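Packaging enzyme P4 (Pseudomonas phage phi6, PDB 4BLO) is a hexameric P-loop nucleoside triphosphatase that probably uses ATP hydrolysis to drive packaging of the viral RNA into the capsid. Local coordinates at residues Thr34-Val48 and Ile64-Thr77. Numbering follows the deposited sequence.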
# COMPACT_ATOMS: atom_id res chain seq x y z
N THR L 34 17.63 5.31 16.31
CA THR L 34 17.93 6.70 16.67
C THR L 34 18.39 6.76 18.12
O THR L 34 17.66 6.32 19.01
CB THR L 34 16.74 7.65 16.41
OG1 THR L 34 16.11 7.32 15.17
CG2 THR L 34 17.16 9.10 16.37
N ALA L 35 19.58 7.34 18.34
CA ALA L 35 20.18 7.50 19.66
C ALA L 35 19.40 8.49 20.52
O ALA L 35 18.84 9.46 20.00
CB ALA L 35 21.62 7.97 19.50
N ILE L 36 19.38 8.24 21.84
CA ILE L 36 18.74 9.10 22.83
C ILE L 36 19.83 9.92 23.51
O ILE L 36 20.76 9.36 24.08
CB ILE L 36 17.88 8.27 23.85
CG1 ILE L 36 16.58 7.76 23.18
CG2 ILE L 36 17.53 9.11 25.09
CD1 ILE L 36 15.88 6.64 23.90
N ASN L 37 19.70 11.27 23.45
CA ASN L 37 20.65 12.17 24.09
C ASN L 37 20.33 12.26 25.57
O ASN L 37 19.38 12.93 25.99
CB ASN L 37 20.72 13.56 23.43
CG ASN L 37 21.89 14.41 23.87
OD1 ASN L 37 21.87 15.63 23.75
ND2 ASN L 37 22.97 13.79 24.38
N THR L 38 21.11 11.51 26.34
CA THR L 38 21.05 11.35 27.79
C THR L 38 21.23 12.71 28.49
O THR L 38 20.53 12.97 29.48
CB THR L 38 22.12 10.30 28.16
OG1 THR L 38 21.48 9.04 28.34
CG2 THR L 38 22.99 10.65 29.37
N VAL L 39 22.13 13.58 27.97
CA VAL L 39 22.50 14.90 28.50
C VAL L 39 21.25 15.75 28.78
O VAL L 39 21.14 16.34 29.86
CB VAL L 39 23.48 15.64 27.54
CG1 VAL L 39 23.88 17.01 28.08
CG2 VAL L 39 24.71 14.80 27.26
N VAL L 40 20.30 15.77 27.83
CA VAL L 40 19.04 16.52 27.90
C VAL L 40 18.25 16.11 29.17
O VAL L 40 17.78 17.00 29.88
CB VAL L 40 18.21 16.32 26.59
CG1 VAL L 40 16.92 17.14 26.61
CG2 VAL L 40 19.04 16.69 25.36
N ILE L 41 18.16 14.79 29.47
CA ILE L 41 17.45 14.25 30.64
C ILE L 41 18.14 14.74 31.92
O ILE L 41 17.46 15.21 32.85
CB ILE L 41 17.31 12.69 30.60
CG1 ILE L 41 16.65 12.22 29.28
CG2 ILE L 41 16.52 12.18 31.80
CD1 ILE L 41 17.17 10.93 28.76
N LYS L 42 19.50 14.69 31.95
CA LYS L 42 20.30 15.17 33.08
C LYS L 42 20.05 16.67 33.33
O LYS L 42 19.82 17.07 34.47
CB LYS L 42 21.81 14.92 32.85
CG LYS L 42 22.23 13.46 32.84
CD LYS L 42 23.75 13.28 33.01
CE LYS L 42 24.56 13.70 31.81
NZ LYS L 42 26.01 13.50 32.04
N THR L 43 20.05 17.46 32.24
CA THR L 43 19.82 18.91 32.25
C THR L 43 18.43 19.21 32.81
O THR L 43 18.28 20.15 33.60
CB THR L 43 20.01 19.48 30.83
OG1 THR L 43 21.23 18.99 30.27
CG2 THR L 43 20.03 21.01 30.82
N TYR L 44 17.42 18.39 32.44
CA TYR L 44 16.04 18.51 32.92
C TYR L 44 16.00 18.27 34.43
O TYR L 44 15.40 19.08 35.13
CB TYR L 44 15.11 17.54 32.18
CG TYR L 44 13.68 17.57 32.66
CD1 TYR L 44 12.82 18.60 32.30
CD2 TYR L 44 13.16 16.53 33.44
CE1 TYR L 44 11.49 18.63 32.74
CE2 TYR L 44 11.84 16.54 33.88
CZ TYR L 44 11.00 17.60 33.53
OH TYR L 44 9.69 17.62 33.96
N ILE L 45 16.65 17.18 34.93
CA ILE L 45 16.70 16.83 36.36
C ILE L 45 17.27 18.02 37.16
O ILE L 45 16.63 18.45 38.13
CB ILE L 45 17.48 15.51 36.61
CG1 ILE L 45 16.73 14.30 36.02
CG2 ILE L 45 17.77 15.30 38.11
CD1 ILE L 45 17.58 13.07 35.74
N ALA L 46 18.42 18.58 36.71
CA ALA L 46 19.08 19.74 37.32
C ALA L 46 18.16 20.97 37.40
O ALA L 46 18.12 21.64 38.43
CB ALA L 46 20.34 20.08 36.54
N ALA L 47 17.39 21.23 36.33
CA ALA L 47 16.44 22.35 36.24
C ALA L 47 15.27 22.17 37.22
O ALA L 47 14.85 23.16 37.84
CB ALA L 47 15.92 22.48 34.82
N VAL L 48 14.76 20.92 37.37
CA VAL L 48 13.65 20.55 38.25
C VAL L 48 14.09 20.74 39.71
O VAL L 48 13.36 21.39 40.48
CB VAL L 48 13.13 19.12 37.97
CG1 VAL L 48 12.21 18.61 39.09
CG2 VAL L 48 12.41 19.05 36.64
N ILE L 64 7.15 22.56 35.64
CA ILE L 64 8.16 21.54 35.33
C ILE L 64 8.00 20.97 33.91
O ILE L 64 8.62 19.95 33.61
CB ILE L 64 8.23 20.41 36.39
CG1 ILE L 64 6.89 19.64 36.54
CG2 ILE L 64 8.73 20.97 37.71
CD1 ILE L 64 6.98 18.27 37.11
N ARG L 65 7.24 21.63 33.02
CA ARG L 65 7.11 21.13 31.65
C ARG L 65 8.44 21.42 30.89
O ARG L 65 9.06 22.46 31.14
CB ARG L 65 5.85 21.68 30.94
CG ARG L 65 5.93 23.11 30.45
CD ARG L 65 4.68 23.90 30.77
NE ARG L 65 3.50 23.44 30.03
CZ ARG L 65 2.44 24.21 29.80
NH1 ARG L 65 2.42 25.47 30.23
NH2 ARG L 65 1.40 23.74 29.12
N PRO L 66 8.96 20.46 30.08
CA PRO L 66 10.29 20.65 29.46
C PRO L 66 10.43 21.88 28.57
O PRO L 66 11.51 22.47 28.54
CB PRO L 66 10.49 19.38 28.63
CG PRO L 66 9.60 18.39 29.25
CD PRO L 66 8.40 19.14 29.73
N SER L 67 9.34 22.26 27.85
CA SER L 67 9.30 23.42 26.94
C SER L 67 9.62 24.75 27.67
O SER L 67 10.12 25.68 27.05
CB SER L 67 7.94 23.52 26.25
OG SER L 67 6.89 23.68 27.19
N VAL L 68 9.34 24.80 28.99
CA VAL L 68 9.55 25.94 29.86
C VAL L 68 10.96 25.90 30.48
O VAL L 68 11.63 26.94 30.55
CB VAL L 68 8.41 25.99 30.92
CG1 VAL L 68 8.85 26.60 32.25
CG2 VAL L 68 7.18 26.71 30.37
N LEU L 69 11.41 24.69 30.93
CA LEU L 69 12.70 24.51 31.61
C LEU L 69 13.91 24.39 30.67
O LEU L 69 14.99 24.84 31.05
CB LEU L 69 12.67 23.29 32.54
CG LEU L 69 11.64 23.29 33.69
CD1 LEU L 69 11.66 22.00 34.42
CD2 LEU L 69 11.90 24.41 34.69
N LEU L 70 13.74 23.78 29.48
CA LEU L 70 14.86 23.58 28.53
C LEU L 70 14.72 24.44 27.28
O LEU L 70 13.60 24.63 26.80
CB LEU L 70 14.95 22.09 28.12
CG LEU L 70 14.94 21.05 29.25
CD1 LEU L 70 14.37 19.74 28.76
CD2 LEU L 70 16.33 20.87 29.85
N LYS L 71 15.86 24.93 26.73
CA LYS L 71 15.86 25.75 25.50
C LYS L 71 15.47 24.90 24.28
O LYS L 71 14.75 25.38 23.40
CB LYS L 71 17.21 26.46 25.28
CG LYS L 71 17.26 27.84 25.92
CD LYS L 71 18.12 28.82 25.11
CE LYS L 71 18.13 30.21 25.69
NZ LYS L 71 18.97 31.15 24.89
N ASP L 72 15.92 23.63 24.27
CA ASP L 72 15.57 22.64 23.26
C ASP L 72 15.15 21.33 23.95
O ASP L 72 15.84 20.83 24.84
CB ASP L 72 16.71 22.41 22.25
CG ASP L 72 16.36 21.47 21.10
OD1 ASP L 72 15.26 21.62 20.53
OD2 ASP L 72 17.20 20.60 20.75
N THR L 73 14.00 20.80 23.52
CA THR L 73 13.32 19.61 24.04
C THR L 73 13.67 18.30 23.26
O THR L 73 13.12 17.25 23.57
CB THR L 73 11.79 19.85 24.00
OG1 THR L 73 11.42 20.27 22.69
CG2 THR L 73 11.32 20.90 25.01
N ALA L 74 14.60 18.36 22.29
CA ALA L 74 14.99 17.19 21.48
C ALA L 74 15.78 16.15 22.29
O ALA L 74 16.69 16.52 23.02
CB ALA L 74 15.79 17.64 20.28
N ILE L 75 15.38 14.86 22.20
CA ILE L 75 16.03 13.73 22.87
C ILE L 75 16.69 12.84 21.80
O ILE L 75 17.73 12.24 22.05
CB ILE L 75 15.02 12.95 23.79
CG1 ILE L 75 15.67 12.51 25.11
CG2 ILE L 75 14.30 11.79 23.08
CD1 ILE L 75 14.72 11.75 26.09
N PHE L 76 16.08 12.78 20.60
CA PHE L 76 16.58 11.96 19.49
C PHE L 76 17.54 12.77 18.62
O PHE L 76 17.22 13.89 18.23
CB PHE L 76 15.41 11.40 18.67
CG PHE L 76 14.51 10.45 19.43
CD1 PHE L 76 14.98 9.23 19.88
CD2 PHE L 76 13.18 10.77 19.67
CE1 PHE L 76 14.15 8.35 20.59
CE2 PHE L 76 12.34 9.91 20.37
CZ PHE L 76 12.83 8.70 20.82
N THR L 77 18.73 12.20 18.37
CA THR L 77 19.81 12.83 17.60
C THR L 77 20.17 11.97 16.39
O THR L 77 20.46 10.79 16.53
CB THR L 77 21.04 13.10 18.50
OG1 THR L 77 21.44 11.88 19.12
CG2 THR L 77 20.78 14.17 19.55
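Ile36 and Phe76 form a single antiparallel bridge, a non-hydrogen-bonded pair with flanking bonds: Thr77 N to Ala35 O (3.2 Å) and Asn37 N to Ile75 O (2.6 Å), the latter almost straight at 176°. Their side chains run alongside each other, Ile36 CG1 reaching Phe76 CE1 at 3.6 Å. Ile75 CG2 sits over the centre of the Phe76 ring, while Ile75 CD1 extends to Ile41 CD1 (3.7 Å). The backbones part around Val40, which faces the Ala74 backbone, and close up again at Tyr44. Leu70 lays its two methyls against the helix, CD2 3.8 Å from Thr43 CG2 and CD1 beside Tyr44 CB and the ring. With CG anti to the backbone N (chi1 178°), the Tyr44 ring reaches the chain just ahead of helix 66-69, and its OH donates to Ile64 O (2.6 Å) in the carbonyl plane. Leu69 CD1 touches both Tyr44 CE1 and Val48 CG2, 3.8 Å from each. The bridge thus ties down the chain leading into helix 38-54, and Val40 to Val48 carry the contact along it. Tyr44 and Pro66 also pack on helix 167-179, Ile41 meets helix 7-22, and Thr34 and Phe76 touch Leu93 of a neighbouring subunit.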